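Local coordinates for pheromone cOB1/lipoprotein, YaeC family (Enterococcus faecalis, PDB 4EF1) that probably binds methionine at the cell surface as a lipid-anchored substrate-binding protein, its precursor also being the source of the pheromone cOB1, at residues E84-Y89 against A172-S177; L118-D123 against A191-K196; D157-T162 against S177-D182; L185-D190 against N238-P243. All blocks are in the same frame, centred on the assembly; numbering follows the deposited sequence.

Interaction 1: residues E84-Y89 against A172-S177. With MSE (selenomethionine), chain C.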
loop_
_atom_site.group_PDB
_atom_site.type_symbol
_atom_site.label_atom_id
_atom_site.label_comp_id
_atom_site.label_asym_id
_atom_site.label_seq_id
_atom_site.Cartn_x
_atom_site.Cartn_y
_atom_site.Cartn_z
ATOM N N GLU A 84 -4.271 -3.766 -1.477
ATOM C CA GLU A 84 -3.407 -3.886 -2.654
ATOM C C GLU A 84 -2.440 -5.077 -2.440
ATOM O O GLU A 84 -1.295 -4.865 -1.994
ATOM C CB GLU A 84 -2.563 -2.618 -2.795
ATOM C CG GLU A 84 -3.344 -1.400 -3.128
ATOM C CD GLU A 84 -2.469 -0.167 -3.310
ATOM O OE1 GLU A 84 -1.184 -0.239 -3.408
ATOM O OE2 GLU A 84 -3.114 0.890 -3.347
ATOM N N PRO A 85 -2.902 -6.306 -2.739
ATOM C CA PRO A 85 -2.040 -7.488 -2.623
ATOM C C PRO A 85 -0.742 -7.210 -3.353
ATOM O O PRO A 85 -0.757 -6.865 -4.551
ATOM C CB PRO A 85 -2.865 -8.596 -3.302
ATOM C CG PRO A 85 -4.271 -8.131 -3.189
ATOM C CD PRO A 85 -4.195 -6.647 -3.341
ATOM N N VAL A 86 0.358 -7.264 -2.612
ATOM C CA VAL A 86 1.657 -6.853 -3.111
ATOM C C VAL A 86 2.357 -8.015 -3.853
ATOM O O VAL A 86 2.254 -9.202 -3.492
ATOM C CB VAL A 86 2.528 -6.326 -1.946
ATOM C CG1 VAL A 86 2.944 -7.479 -1.028
ATOM C CG2 VAL A 86 3.726 -5.526 -2.456
ATOM N N GLY A 87 3.044 -7.658 -4.923
ATOM C CA GLY A 87 3.790 -8.625 -5.710
ATOM C C GLY A 87 5.297 -8.469 -5.738
ATOM O O GLY A 87 5.841 -7.376 -5.495
ATOM N N LEU A 88 5.941 -9.589 -6.055
ATOM C CA LEU A 88 7.348 -9.651 -6.393
ATOM C C LEU A 88 7.362 -9.729 -7.913
ATOM O O LEU A 88 6.615 -10.531 -8.500
ATOM C CB LEU A 88 8.059 -10.881 -5.802
ATOM C CG LEU A 88 8.528 -10.864 -4.343
ATOM C CD1 LEU A 88 8.880 -12.303 -3.952
ATOM C CD2 LEU A 88 9.688 -9.897 -4.079
ATOM N N TYR A 89 8.257 -8.935 -8.529
ATOM C CA TYR A 89 8.386 -8.810 -9.996
ATOM C C TYR A 89 9.826 -9.054 -10.444
ATOM O O TYR A 89 10.769 -8.815 -9.699
ATOM C CB TYR A 89 7.940 -7.420 -10.428
ATOM C CG TYR A 89 6.520 -7.051 -10.018
ATOM C CD1 TYR A 89 6.232 -6.597 -8.741
ATOM C CD2 TYR A 89 5.480 -7.093 -10.946
ATOM C CE1 TYR A 89 4.940 -6.256 -8.365
ATOM C CE2 TYR A 89 4.181 -6.750 -10.596
ATOM C CZ TYR A 89 3.907 -6.329 -9.322
ATOM O OH TYR A 89 2.624 -5.986 -8.971
ATOM N N ALA A 172 14.612 -10.447 -8.023
ATOM C CA ALA A 172 13.193 -10.023 -7.961
ATOM C C ALA A 172 13.061 -8.797 -7.049
ATOM O O ALA A 172 13.919 -8.562 -6.191
ATOM C CB ALA A 172 12.295 -11.161 -7.488
ATOM N N VAL A 173 11.980 -8.037 -7.259
ATOM C CA VAL A 173 11.757 -6.746 -6.623
ATOM C C VAL A 173 10.316 -6.710 -6.046
ATOM O O VAL A 173 9.382 -7.016 -6.771
ATOM C CB VAL A 173 11.965 -5.585 -7.653
ATOM C CG1 VAL A 173 11.849 -4.193 -7.004
ATOM C CG2 VAL A 173 13.353 -5.681 -8.319
ATOM N N LEU A 174 10.142 -6.388 -4.753
ATOM C CA LEU A 174 8.780 -6.119 -4.183
ATOM C C LEU A 174 8.359 -4.673 -4.526
ATOM O O LEU A 174 9.059 -3.743 -4.164
ATOM C CB LEU A 174 8.778 -6.291 -2.661
ATOM C CG LEU A 174 7.411 -6.414 -1.944
ATOM C CD1 LEU A 174 6.787 -7.818 -2.137
ATOM C CD2 LEU A 174 7.583 -6.079 -0.475
ATOM N N ILE A 175 7.254 -4.497 -5.240
ATOM C CA ILE A 175 6.788 -3.189 -5.672
ATOM C C ILE A 175 5.381 -2.985 -5.093
ATOM O O ILE A 175 4.508 -3.797 -5.361
ATOM C CB ILE A 175 6.704 -3.066 -7.213
ATOM C CG1 ILE A 175 8.054 -3.440 -7.885
ATOM C CG2 ILE A 175 6.228 -1.676 -7.560
ATOM C CD1 ILE A 175 8.009 -3.418 -9.395
ATOM N N ASN A 176 5.154 -1.920 -4.306
ATOM C CA ASN A 176 3.798 -1.649 -3.811
ATOM C C ASN A 176 2.902 -1.437 -5.048
ATOM O O ASN A 176 3.299 -0.803 -6.026
ATOM C CB ASN A 176 3.723 -0.408 -2.890
ATOM C CG ASN A 176 4.584 -0.522 -1.654
ATOM O OD1 ASN A 176 5.763 -0.141 -1.683
ATOM N ND2 ASN A 176 3.992 -0.963 -0.545
ATOM N N SER A 177 1.700 -1.976 -5.009
ATOM C CA SER A 177 0.806 -1.979 -6.190
ATOM C C SER A 177 0.453 -0.616 -6.736
ATOM O O SER A 177 0.277 -0.492 -7.940
ATOM C CB SER A 177 -0.449 -2.782 -5.924
ATOM O OG SER A 177 -0.118 -4.118 -5.637
HETATM N N MSE C 301 -0.599 1.575 -1.412
HETATM C CA MSE C 301 0.487 0.901 -0.594
HETATM C C MSE C 301 0.192 -0.575 -0.313
HETATM O O MSE C 301 -0.949 -0.919 0.032
HETATM O OXT MSE C 301 1.118 -1.429 -0.353
HETATM C CB MSE C 301 0.771 1.651 0.708
HETATM C CG MSE C 301 1.970 1.137 1.514
HETATM SE SE MSE C 301 2.039 1.975 3.244
HETATM C CE MSE C 301 2.506 3.835 2.708
HETATM O O HOH W 1 1.001 -3.226 -2.429
HETATM O O HOH W 2 -2.412 -5.798 -6.353
HETATM O O HOH W 3 2.332 -5.138 -6.471
#
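The two segments meet at the amino-acid end of the bound selenomethionine. Glu-84, its chain extended beyond CG, sets OE1 2.8 Å from the ligand N, accepting a hydrogen bond. At the other end of the ligand backbone, Asn-176 ND2 donates to the carboxylate OXT over 2.9 Å, nearly straight at 165°. Water 1 donates to the same OXT and to Glu-84 O while accepting from Ser-177 N, so both segments share one water at the carboxylate. Behind this shell, His-82 NE2 binds Glu-84 OE2 and Asp-113 OD2 takes a second bond from Asn-176 ND2. This is the ligand cleft of a type 2 periplasmic-binding-protein fold, and residues 84-86 are a crossing between its two sheets. Farther from the ligand, strands 87-89 and 172-175 pair antiparallel: Tyr-89 N to Val-173 O and Val-173 N to Tyr-89 O are each 2.8 Å, and Ile-175 N reaches Gly-87 O at 3.2 Å. Beyond that the strands spread, and water 3 fills in, accepting from Gly-87 N, donating to Ile-175 O and Ser-177 OG, and bonded to Tyr-89 OH in the plane of the ring. The Tyr-89 ring crosses the Ile-175 side chain, CD1 to CD1 3.7 Å, whereas Val-86 CG2 presses on Leu-174 CG at 3.8 Å.

Interaction 2: residues L118-D123 against A191-K196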
loop_
_atom_site.group_PDB
_atom_site.type_symbol
_atom_site.label_atom_id
_atom_site.label_comp_id
_atom_site.label_asym_id
_atom_site.label_seq_id
_atom_site.Cartn_x
_atom_site.Cartn_y
_atom_site.Cartn_z
ATOM N N LEU A 118 8.192 -11.639 3.314
ATOM C CA LEU A 118 8.425 -12.833 4.109
ATOM C C LEU A 118 7.233 -13.832 4.003
ATOM O O LEU A 118 7.483 -15.031 3.850
ATOM C CB LEU A 118 8.730 -12.472 5.578
ATOM C CG LEU A 118 10.060 -11.746 5.855
ATOM C CD1 LEU A 118 10.261 -11.473 7.334
ATOM C CD2 LEU A 118 11.237 -12.553 5.349
ATOM N N THR A 119 5.970 -13.338 4.056
ATOM C CA THR A 119 4.794 -14.211 3.914
ATOM C C THR A 119 4.734 -14.778 2.482
ATOM O O THR A 119 4.355 -15.929 2.277
ATOM C CB THR A 119 3.418 -13.537 4.202
ATOM O OG1 THR A 119 3.068 -12.602 3.168
ATOM C CG2 THR A 119 3.366 -12.886 5.592
ATOM N N ILE A 120 5.099 -13.976 1.494
ATOM C CA ILE A 120 5.098 -14.479 0.096
ATOM C C ILE A 120 6.102 -15.677 -0.022
ATOM O O ILE A 120 5.752 -16.737 -0.491
ATOM C CB ILE A 120 5.401 -13.376 -0.923
ATOM C CG1 ILE A 120 4.222 -12.402 -1.036
ATOM C CG2 ILE A 120 5.803 -13.978 -2.295
ATOM C CD1 ILE A 120 4.571 -11.110 -1.739
ATOM N N LEU A 121 7.331 -15.481 0.463
ATOM C CA LEU A 121 8.359 -16.500 0.378
ATOM C C LEU A 121 8.000 -17.765 1.239
ATOM O O LEU A 121 8.264 -18.898 0.811
ATOM C CB LEU A 121 9.739 -15.926 0.743
ATOM C CG LEU A 121 10.227 -14.839 -0.228
ATOM C CD1 LEU A 121 11.431 -14.116 0.344
ATOM C CD2 LEU A 121 10.455 -15.374 -1.654
ATOM N N GLU A 122 7.375 -17.549 2.411
ATOM C CA GLU A 122 6.838 -18.652 3.221
ATOM C C GLU A 122 5.734 -19.435 2.476
ATOM O O GLU A 122 5.770 -20.674 2.430
ATOM C CB GLU A 122 6.305 -18.138 4.588
ATOM C CG GLU A 122 5.813 -19.238 5.518
ATOM C CD GLU A 122 5.863 -18.878 7.000
ATOM O OE1 GLU A 122 5.392 -17.807 7.364
ATOM O OE2 GLU A 122 6.304 -19.703 7.814
ATOM N N ASP A 123 4.764 -18.727 1.885
ATOM C CA ASP A 123 3.688 -19.389 1.114
ATOM C C ASP A 123 4.269 -20.232 -0.011
ATOM O O ASP A 123 3.787 -21.331 -0.266
ATOM C CB ASP A 123 2.714 -18.389 0.488
ATOM C CG ASP A 123 1.925 -17.601 1.503
ATOM O OD1 ASP A 123 1.830 -18.007 2.680
ATOM O OD2 ASP A 123 1.400 -16.550 1.073
ATOM N N ALA A 191 3.073 -10.217 -11.789
ATOM C CA ALA A 191 3.897 -10.587 -10.590
ATOM C C ALA A 191 4.294 -12.068 -10.631
ATOM O O ALA A 191 3.484 -12.883 -11.032
ATOM C CB ALA A 191 3.093 -10.289 -9.334
ATOM N N ILE A 192 5.530 -12.425 -10.236
ATOM C CA ILE A 192 5.925 -13.846 -10.190
ATOM C C ILE A 192 5.357 -14.551 -8.934
ATOM O O ILE A 192 5.286 -15.748 -8.890
ATOM C CB ILE A 192 7.477 -14.077 -10.313
ATOM C CG1 ILE A 192 8.276 -13.513 -9.136
ATOM C CG2 ILE A 192 8.017 -13.482 -11.599
ATOM C CD1 ILE A 192 9.776 -13.841 -9.237
ATOM N N ALA A 193 4.994 -13.773 -7.929
ATOM C CA ALA A 193 4.398 -14.277 -6.674
ATOM C C ALA A 193 3.625 -13.110 -6.106
ATOM O O ALA A 193 4.062 -11.981 -6.221
ATOM C CB ALA A 193 5.467 -14.759 -5.699
ATOM N N LEU A 194 2.453 -13.382 -5.567
ATOM C CA LEU A 194 1.554 -12.358 -5.044
ATOM C C LEU A 194 1.117 -12.696 -3.620
ATOM O O LEU A 194 0.817 -13.827 -3.313
ATOM C CB LEU A 194 0.323 -12.268 -5.948
ATOM C CG LEU A 194 -0.518 -10.983 -5.903
ATOM C CD1 LEU A 194 0.306 -9.800 -6.383
ATOM C CD2 LEU A 194 -1.779 -11.187 -6.749
ATOM N N GLU A 195 1.045 -11.695 -2.791
ATOM C CA GLU A 195 0.535 -11.798 -1.408
ATOM C C GLU A 195 -0.880 -12.348 -1.423
ATOM O O GLU A 195 -1.689 -12.002 -2.319
ATOM C CB GLU A 195 0.528 -10.404 -0.802
ATOM C CG GLU A 195 0.020 -10.273 0.628
ATOM C CD GLU A 195 0.043 -8.828 1.045
ATOM O OE1 GLU A 195 -0.467 -8.020 0.287
ATOM O OE2 GLU A 195 0.532 -8.499 2.140
ATOM N N LYS A 196 -1.174 -13.260 -0.510
ATOM C CA LYS A 196 -2.473 -13.938 -0.591
ATOM C C LYS A 196 -3.481 -13.350 0.372
ATOM O O LYS A 196 -4.610 -13.106 -0.021
ATOM C CB LYS A 196 -2.358 -15.464 -0.527
ATOM C CG LYS A 196 -2.055 -16.111 0.794
ATOM C CD LYS A 196 -2.023 -17.622 0.590
ATOM C CE LYS A 196 -1.662 -18.358 1.870
ATOM N NZ LYS A 196 -1.386 -19.798 1.636
HETATM O O HOH W 4 1.124 -14.072 1.256
HETATM O O HOH W 5 1.170 -10.505 3.826
HETATM O O HOH W 6 1.397 -16.050 -1.919
#
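Ala-193 begins the contact, its methyl CB turned to helix 114-123 and meeting Ile-120 CG2 at 3.5 Å. The side chain of Leu-194 leaves the backbone away from the helix, but its carbonyl oxygen accepts from water 6, which also donates to Asp-123 OD2. At Glu-195 the backbone meets the longer branch of Ile-120: CG1, anti to its own carbonyl carbon, lies 3.7 Å from Glu-195 N, and CD1 comes equally near, so this branch rests against the main chain. The carboxylate of Glu-195 has its strongest partner in Arg-116, whose NE forms a salt bridge with OE2, and OE1 accepts from Val-86 N; water 5 donates both to OE2 and to Thr-119 OG1. Because Arg-116 also binds the selenomethionine ligand, Glu-195 is a second-shell residue that would hold the guanidinium in place. Lys-196 finishes the segment. Its CG occupies the crowded position between backbone N and carbonyl carbon (chi1 74°), from which the extended chain runs past the carboxylate of Asp-123, CG 3.5 Å from Asp-123 OD2, and ends with NZ in a long salt bridge, 3.8 Å from Asp-123 OD1. Water 4 accepts from Lys-196 N and donates to Asp-123 OD2 at a short 2.5 Å and to Thr-119 OG1. Apolar contacts of Ile-120 on the inner side and water-bridged, charged groups on the outer side thus join the helix to strand 193-194, an outermost strand of the five-stranded sheet, the helix-on-sheet layering of an alpha/beta binding-protein lobe.

Interaction 3: residues D157-T162 against S177-D182. With MSE (selenomethionine), chain C.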
loop_
_atom_site.group_PDB
_atom_site.type_symbol
_atom_site.label_atom_id
_atom_site.label_comp_id
_atom_site.label_asym_id
_atom_site.label_seq_id
_atom_site.Cartn_x
_atom_site.Cartn_y
_atom_site.Cartn_z
ATOM N N ASP A 157 14.132 3.505 -1.457
ATOM C CA ASP A 157 12.826 4.098 -1.196
ATOM C C ASP A 157 11.745 3.385 -1.983
ATOM O O ASP A 157 11.990 2.934 -3.089
ATOM C CB ASP A 157 12.770 5.593 -1.595
ATOM C CG ASP A 157 13.703 6.479 -0.768
ATOM O OD1 ASP A 157 14.163 6.088 0.327
ATOM O OD2 ASP A 157 13.984 7.597 -1.258
ATOM N N PRO A 158 10.527 3.286 -1.414
ATOM C CA PRO A 158 9.424 2.717 -2.117
ATOM C C PRO A 158 9.149 3.280 -3.529
ATOM O O PRO A 158 8.780 2.517 -4.434
ATOM C CB PRO A 158 8.239 3.035 -1.195
ATOM C CG PRO A 158 8.814 3.020 0.165
ATOM C CD PRO A 158 10.184 3.594 -0.000
ATOM N N ALA A 159 9.324 4.585 -3.711
ATOM C CA ALA A 159 9.126 5.221 -5.031
ATOM C C ALA A 159 10.147 4.782 -6.100
ATOM O O ALA A 159 9.941 5.035 -7.273
ATOM C CB ALA A 159 9.148 6.736 -4.883
ATOM N N ILE A 160 11.254 4.136 -5.731
ATOM C CA ILE A 160 12.223 3.753 -6.777
ATOM C C ILE A 160 12.219 2.244 -7.102
ATOM O O ILE A 160 12.976 1.804 -7.958
ATOM C CB ILE A 160 13.669 4.267 -6.522
ATOM C CG1 ILE A 160 14.454 3.345 -5.573
ATOM C CG2 ILE A 160 13.685 5.749 -6.110
ATOM C CD1 ILE A 160 15.932 3.278 -5.871
HETATM N N MSE A 161 11.311 1.483 -6.510
HETATM C CA MSE A 161 11.310 0.032 -6.680
HETATM C C MSE A 161 11.020 -0.339 -8.133
HETATM O O MSE A 161 11.580 -1.320 -8.627
HETATM C CB MSE A 161 10.341 -0.665 -5.725
HETATM C CG MSE A 161 10.567 -0.329 -4.248
HETATM SE SE MSE A 161 12.383 -0.479 -3.662
HETATM C CE MSE A 161 12.626 -2.361 -4.047
ATOM N N THR A 162 10.157 0.426 -8.812
ATOM C CA THR A 162 9.920 0.201 -10.227
ATOM C C THR A 162 11.168 0.435 -11.089
ATOM O O THR A 162 11.343 -0.215 -12.136
ATOM C CB THR A 162 8.736 1.025 -10.765
ATOM O OG1 THR A 162 8.965 2.428 -10.574
ATOM C CG2 THR A 162 7.409 0.597 -10.060
ATOM N N SER A 177 1.700 -1.976 -5.009
ATOM C CA SER A 177 0.806 -1.979 -6.190
ATOM C C SER A 177 0.453 -0.616 -6.736
ATOM O O SER A 177 0.277 -0.492 -7.940
ATOM C CB SER A 177 -0.449 -2.782 -5.924
ATOM O OG SER A 177 -0.118 -4.118 -5.637
ATOM N N ASN A 178 0.379 0.397 -5.870
ATOM C CA ASN A 178 0.093 1.764 -6.328
ATOM C C ASN A 178 1.128 2.211 -7.351
ATOM O O ASN A 178 0.786 2.715 -8.425
ATOM C CB ASN A 178 -0.067 2.759 -5.150
ATOM C CG ASN A 178 1.216 3.106 -4.462
ATOM O OD1 ASN A 178 1.710 2.340 -3.645
ATOM N ND2 ASN A 178 1.785 4.282 -4.808
ATOM N N PHE A 179 2.390 1.923 -7.060
ATOM C CA PHE A 179 3.478 2.249 -7.986
ATOM C C PHE A 179 3.490 1.316 -9.215
ATOM O O PHE A 179 3.693 1.775 -10.355
ATOM C CB PHE A 179 4.832 2.225 -7.268
ATOM C CG PHE A 179 4.967 3.229 -6.177
ATOM C CD1 PHE A 179 4.797 4.573 -6.429
ATOM C CD2 PHE A 179 5.312 2.835 -4.887
ATOM C CE1 PHE A 179 4.932 5.504 -5.401
ATOM C CE2 PHE A 179 5.450 3.756 -3.878
ATOM C CZ PHE A 179 5.268 5.085 -4.130
ATOM N N ALA A 180 3.268 0.026 -8.991
ATOM C CA ALA A 180 3.302 -0.966 -10.060
ATOM C C ALA A 180 2.222 -0.683 -11.090
ATOM O O ALA A 180 2.486 -0.615 -12.307
ATOM C CB ALA A 180 3.161 -2.383 -9.491
ATOM N N VAL A 181 0.999 -0.472 -10.593
ATOM C CA VAL A 181 -0.145 -0.163 -11.472
ATOM C C VAL A 181 0.061 1.123 -12.258
ATOM O O VAL A 181 -0.186 1.159 -13.444
ATOM C CB VAL A 181 -1.459 -0.159 -10.687
ATOM C CG1 VAL A 181 -2.592 0.438 -11.529
ATOM C CG2 VAL A 181 -1.767 -1.626 -10.303
ATOM N N ASP A 182 0.592 2.143 -11.613
ATOM C CA ASP A 182 0.853 3.406 -12.307
ATOM C C ASP A 182 1.877 3.241 -13.463
ATOM O O ASP A 182 1.786 3.927 -14.467
ATOM C CB ASP A 182 1.299 4.477 -11.304
ATOM C CG ASP A 182 1.109 5.901 -11.817
ATOM O OD1 ASP A 182 0.484 6.132 -12.868
ATOM O OD2 ASP A 182 1.588 6.799 -11.136
HETATM N N MSE C 301 -0.599 1.575 -1.412
HETATM C CA MSE C 301 0.487 0.901 -0.594
HETATM C C MSE C 301 0.192 -0.575 -0.313
HETATM O O MSE C 301 -0.949 -0.919 0.032
HETATM O OXT MSE C 301 1.118 -1.429 -0.353
HETATM C CB MSE C 301 0.771 1.651 0.708
HETATM C CG MSE C 301 1.970 1.137 1.514
HETATM SE SE MSE C 301 2.039 1.975 3.244
HETATM C CE MSE C 301 2.506 3.835 2.708
#
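The ring of Phe-179 is held between an amide and a backbone carbon. On one face the neighbouring side chain, Asn-178, places ND2 3.3 Å above the plane and over the ring centre; on the opposite face Ala-159 CA makes a CH-pi contact, 4.1 Å from the centroid and 17° off the normal. The torsions of Asn-178 explain the first approach: CG lies in the crowded position between backbone N and carbonyl carbon (chi1 73°), which brings the amide back over the ring while OD1 faces the bound selenomethionine, accepting a weak hydrogen bond from its N at 3.3 Å. Tyr-41 OH is also bonded to this OD1, and its ring meets that of Phe-179 with planes at about 30°. Pro-158 adds its CB, 3.9 Å from Phe-179 CE2, and Thr-162 rests CG2 3.9 Å from Phe-179 O. No hydrogen bond joins the segments. Helix 161-166 belongs to the beta-alpha-beta crossover from strand 151-156 to strand 172-175, which skips over strand 104-108, and helix 177-182 follows directly; Thr-162 and Ala-180 both pack on Ile-175, while Met-161, a selenomethionine, lies on Tyr-106 and Val-173.

Interaction 4: residues L185-D190 against N238-P243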
loop_
_atom_site.group_PDB
_atom_site.type_symbol
_atom_site.label_atom_id
_atom_site.label_comp_id
_atom_site.label_asym_id
_atom_site.label_seq_id
_atom_site.Cartn_x
_atom_site.Cartn_y
_atom_site.Cartn_z
ATOM N N LEU A 185 2.042 -2.119 -14.756
ATOM C CA LEU A 185 2.117 -3.501 -14.352
ATOM C C LEU A 185 0.747 -3.926 -13.791
ATOM O O LEU A 185 0.064 -3.148 -13.122
ATOM C CB LEU A 185 3.197 -3.710 -13.292
ATOM C CG LEU A 185 4.652 -3.475 -13.728
ATOM C CD1 LEU A 185 5.598 -3.525 -12.528
ATOM C CD2 LEU A 185 5.112 -4.425 -14.825
ATOM N N ASN A 186 0.347 -5.153 -14.089
ATOM C CA ASN A 186 -0.875 -5.746 -13.508
ATOM C C ASN A 186 -0.413 -6.793 -12.510
ATOM O O ASN A 186 0.065 -7.838 -12.934
ATOM C CB ASN A 186 -1.713 -6.396 -14.586
ATOM C CG ASN A 186 -2.982 -7.033 -14.045
ATOM O OD1 ASN A 186 -3.262 -7.096 -12.819
ATOM N ND2 ASN A 186 -3.772 -7.508 -14.971
ATOM N N PRO A 187 -0.556 -6.519 -11.196
ATOM C CA PRO A 187 -0.148 -7.470 -10.151
ATOM C C PRO A 187 -0.664 -8.893 -10.317
ATOM O O PRO A 187 0.110 -9.837 -10.099
ATOM C CB PRO A 187 -0.687 -6.835 -8.877
ATOM C CG PRO A 187 -0.630 -5.373 -9.159
ATOM C CD PRO A 187 -1.044 -5.258 -10.595
ATOM N N LYS A 188 -1.915 -9.060 -10.770
ATOM C CA LYS A 188 -2.494 -10.395 -10.884
ATOM C C LYS A 188 -2.035 -11.204 -12.093
ATOM O O LYS A 188 -2.362 -12.375 -12.177
ATOM C CB LYS A 188 -4.027 -10.313 -10.844
ATOM C CG LYS A 188 -4.550 -9.902 -9.483
ATOM C CD LYS A 188 -6.048 -9.802 -9.414
ATOM C CE LYS A 188 -6.738 -11.156 -9.302
ATOM N NZ LYS A 188 -8.092 -11.043 -9.900
ATOM N N LYS A 189 -1.297 -10.577 -13.008
ATOM C CA LYS A 189 -0.796 -11.218 -14.199
ATOM C C LYS A 189 0.727 -11.146 -14.314
ATOM O O LYS A 189 1.353 -12.145 -14.635
ATOM C CB LYS A 189 -1.523 -10.583 -15.425
ATOM N N ASP A 190 1.320 -9.991 -13.984
ATOM C CA ASP A 190 2.756 -9.739 -14.147
ATOM C C ASP A 190 3.611 -10.191 -12.988
ATOM O O ASP A 190 4.772 -10.525 -13.183
ATOM C CB ASP A 190 3.027 -8.252 -14.396
ATOM C CG ASP A 190 2.400 -7.751 -15.699
ATOM O OD1 ASP A 190 2.532 -8.412 -16.715
ATOM O OD2 ASP A 190 1.776 -6.690 -15.698
ATOM N N ASN A 238 -9.227 -4.551 -12.509
ATOM C CA ASN A 238 -9.412 -5.989 -12.657
ATOM C C ASN A 238 -8.997 -6.833 -11.481
ATOM O O ASN A 238 -8.321 -7.840 -11.651
ATOM C CB ASN A 238 -8.778 -6.458 -13.982
ATOM C CG ASN A 238 -9.584 -5.978 -15.182
ATOM O OD1 ASN A 238 -9.112 -5.164 -15.978
ATOM N ND2 ASN A 238 -10.848 -6.427 -15.273
ATOM N N GLY A 239 -9.400 -6.416 -10.284
ATOM C CA GLY A 239 -9.099 -7.156 -9.081
ATOM C C GLY A 239 -7.784 -6.908 -8.398
ATOM O O GLY A 239 -7.584 -7.422 -7.321
ATOM N N ALA A 240 -6.868 -6.135 -8.983
ATOM C CA ALA A 240 -5.609 -5.814 -8.306
ATOM C C ALA A 240 -5.821 -4.893 -7.097
ATOM O O ALA A 240 -5.039 -4.912 -6.136
ATOM C CB ALA A 240 -4.612 -5.218 -9.293
ATOM N N ILE A 241 -6.900 -4.098 -7.148
ATOM C CA ILE A 241 -7.279 -3.188 -6.050
ATOM C C ILE A 241 -8.576 -3.777 -5.487
ATOM O O ILE A 241 -9.554 -3.933 -6.207
ATOM C CB ILE A 241 -7.460 -1.730 -6.544
ATOM C CG1 ILE A 241 -6.220 -1.239 -7.364
ATOM C CG2 ILE A 241 -7.756 -0.795 -5.361
ATOM C CD1 ILE A 241 -4.866 -1.235 -6.671
ATOM N N VAL A 242 -8.571 -4.118 -4.201
ATOM C CA VAL A 242 -9.669 -4.934 -3.622
ATOM C C VAL A 242 -10.393 -4.080 -2.570
ATOM O O VAL A 242 -9.833 -3.813 -1.489
ATOM C CB VAL A 242 -9.139 -6.226 -2.939
ATOM C CG1 VAL A 242 -10.288 -7.001 -2.293
ATOM C CG2 VAL A 242 -8.308 -7.096 -3.898
ATOM N N PRO A 243 -11.596 -3.611 -2.895
ATOM C CA PRO A 243 -12.358 -2.815 -1.925
ATOM C C PRO A 243 -12.648 -3.615 -0.663
ATOM O O PRO A 243 -12.883 -4.853 -0.746
ATOM C CB PRO A 243 -13.658 -2.498 -2.680
ATOM C CG PRO A 243 -13.323 -2.643 -4.123
ATOM C CD PRO A 243 -12.334 -3.768 -4.171
#
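A short helical turn of one lobe, residues 187-190, here faces the loop that leads into strand 242-243, an edge strand of the six-stranded sheet, so the contact spans the two lobes of the periplasmic-binding-protein fold. Two side chains of the turn approach the loop next to each other. Pro-187 turns its ring toward Ala-240, whose methyl CB points back at it, 3.8 Å from Pro-187 CD and 4.0 Å from Pro-187 CG. Lys-188 reaches across the loop backbone instead: its extended first part (chi2 180°) lays CD 3.5 Å from Gly-239 O, and the bend at chi3 (78°) then turns CE and the ammonium, leaving NZ 3.7 Å from Asn-238 O. The ammonium passes close over Gly-239, which has no side chain to stand in its way; its backbone, with positive phi, is also one that glycine adopts readily. No hydrogen bond passes between the segments. The turn is fixed from within by Asn-186 at its N-cap. There OD1 accepts from Lys-188 N in an Asx turn, at 3.1 Å and from above the amide plane, and also touches the Ala-240 methyl loosely. Asn-186 O accepts twice, from Lys-189 N and Asp-190 N. Its own N donates to the anti lone pair of Asp-190 OD2, 2.6 Å away and almost straight at 175°.

From the N terminus, interaction 1 opens at 84-89, interaction 2 at 118-123 and interaction 3 at 157-162. Interaction 1 closes first, at 172-177, and interaction 3 next, at 177-182; the two cross and share Ser-177. Interaction 4 opens at 185-190 before interaction 2 closes at 191-196, so interaction 2 crosses both 1 and 4, while interaction 3 is nested inside its loop. Interaction 4, in series after 1 and 3, closes last at 238-243. Interactions 1 and 2 meet through neighbouring strands 87-89 and 193-194 of the five-stranded sheet, interactions 1 and 3 both reach the ligand, and interaction 4 ties the lobe of the five-stranded sheet to the edge of the six-stranded one.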